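Side-chain contact in thiazoline oxidase/subtilisin-like protease (Prochloron didemni, PDB 4H6X), which probably acts as a subtilisin-like serine protease that matures patellamides, cyanobactin peptides, as one of a family of transamidating proteases: residues D12-E15 with L20-L23. Residues are numbered along the deposited sequence; the frame is centred on the assembly and turned at random.
Sequences DLDE and LADL
Asp14 lays its carboxylate over the first turn of helix 20-26, against Leu20 and Ala21. From CB, with CG turned anti to its own carbonyl carbon (chi1 -77°), the chain swings across to the helix, and CG comes to rest 3.8 Å from Ala21 CB. OD1 lies 3.5 Å from Leu20 CD2 and nearly as close to Leu20 CG, while the two side chains cross at about a right angle. OD1 also approaches the backbone N of Ala21, but the angle is too poor for a bond. That N-H goes instead to a water, which accepts it at 3.0 Å from Ala21 N and donates to Asp14 O at 2.8 Å, so a single bridging water ties loop backbone to helix backbone. The other oxygen, OD2, passes 4.0 Å from Ala21 CB and takes a hydrogen bond from the backbone N of His11, which helps hold the carboxylate in this orientation. With alanine in place of Asp14, the backbone N of His11 would probably lose this acceptor, and the side of Ala21 CB that faces the carboxylate its cover. Leu20 CD2 also meets Leu13 CB at 4.0 Å, an apolar contact between two buried side chains. The loop folds back on the start of the helix that follows it, with four residues in between. Leu13 packs on Val279 of helix 273-293, Leu20 touches Ile128, and Leu23, further along, touches both helix 273-293 and helix 332-340, so helix 20-26 packs against these two helices.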
loop_
_atom_site.group_PDB
_atom_site.type_symbol
_atom_site.label_atom_id
_atom_site.label_comp_id
_atom_site.label_asym_id
_atom_site.label_seq_id
_atom_site.Cartn_x
_atom_site.Cartn_y
_atom_site.Cartn_z
ATOM N N ASP A 12 -13.610 -3.173 6.591
ATOM C CA ASP A 12 -13.643 -1.902 7.315
ATOM C C ASP A 12 -13.948 -0.689 6.431
ATOM O O ASP A 12 -14.549 0.286 6.904
ATOM C CB ASP A 12 -12.309 -1.700 8.045
ATOM C CG ASP A 12 -12.268 -0.429 8.864
ATOM O OD1 ASP A 12 -12.991 -0.345 9.884
ATOM O OD2 ASP A 12 -11.494 0.487 8.513
ATOM N N LEU A 13 -13.536 -0.747 5.159
ATOM C CA LEU A 13 -13.647 0.403 4.257
ATOM C C LEU A 13 -14.823 0.298 3.277
ATOM O O LEU A 13 -14.998 1.176 2.426
ATOM C CB LEU A 13 -12.323 0.635 3.492
ATOM C CG LEU A 13 -11.069 0.921 4.329
ATOM C CD1 LEU A 13 -9.798 0.945 3.482
ATOM C CD2 LEU A 13 -11.223 2.216 5.130
ATOM N N ASP A 14 -15.620 -0.765 3.404
ATOM C CA ASP A 14 -16.798 -0.967 2.544
ATOM C C ASP A 14 -17.672 0.279 2.424
ATOM O O ASP A 14 -18.065 0.664 1.317
ATOM C CB ASP A 14 -17.654 -2.145 3.022
ATOM C CG ASP A 14 -17.067 -3.491 2.649
ATOM O OD1 ASP A 14 -16.202 -3.569 1.734
ATOM O OD2 ASP A 14 -17.484 -4.493 3.272
ATOM N N GLU A 15 -17.959 0.909 3.559
ATOM C CA GLU A 15 -18.830 2.076 3.581
ATOM C C GLU A 15 -18.151 3.321 3.040
ATOM O O GLU A 15 -18.814 4.212 2.517
ATOM C CB GLU A 15 -19.388 2.326 4.991
ATOM C CG GLU A 15 -20.378 1.262 5.459
ATOM C CD GLU A 15 -21.525 1.048 4.479
ATOM O OE1 GLU A 15 -22.181 2.041 4.090
ATOM O OE2 GLU A 15 -21.776 -0.117 4.096
ATOM N N LEU A 20 -16.528 -1.471 -3.236
ATOM C CA LEU A 20 -15.513 -2.357 -2.646
ATOM C C LEU A 20 -16.102 -3.715 -2.285
ATOM O O LEU A 20 -15.542 -4.760 -2.649
ATOM C CB LEU A 20 -14.820 -1.718 -1.428
ATOM C CG LEU A 20 -13.779 -2.603 -0.719
ATOM C CD1 LEU A 20 -12.605 -2.941 -1.635
ATOM C CD2 LEU A 20 -13.294 -1.970 0.580
ATOM N N ALA A 21 -17.236 -3.697 -1.580
ATOM C CA ALA A 21 -17.892 -4.940 -1.185
ATOM C C ALA A 21 -18.213 -5.800 -2.416
ATOM O O ALA A 21 -17.906 -7.000 -2.431
ATOM C CB ALA A 21 -19.146 -4.655 -0.360
ATOM N N ASP A 22 -18.791 -5.174 -3.447
ATOM C CA ASP A 22 -19.114 -5.853 -4.718
ATOM C C ASP A 22 -17.882 -6.423 -5.428
ATOM O O ASP A 22 -17.926 -7.522 -5.981
ATOM C CB ASP A 22 -19.882 -4.922 -5.679
ATOM C CG ASP A 22 -21.290 -4.563 -5.176
ATOM O OD1 ASP A 22 -21.956 -5.421 -4.552
ATOM O OD2 ASP A 22 -21.735 -3.412 -5.415
ATOM N N LEU A 23 -16.785 -5.670 -5.436
ATOM C CA LEU A 23 -15.549 -6.188 -6.022
ATOM C C LEU A 23 -15.046 -7.350 -5.168
ATOM O O LEU A 23 -14.666 -8.398 -5.714
ATOM C CB LEU A 23 -14.497 -5.085 -6.199
ATOM C CG LEU A 23 -13.081 -5.408 -6.727
ATOM C CD1 LEU A 23 -13.061 -6.185 -8.045
ATOM C CD2 LEU A 23 -12.302 -4.111 -6.861
HETATM O O HOH W 1 -18.633 -1.254 -0.659
#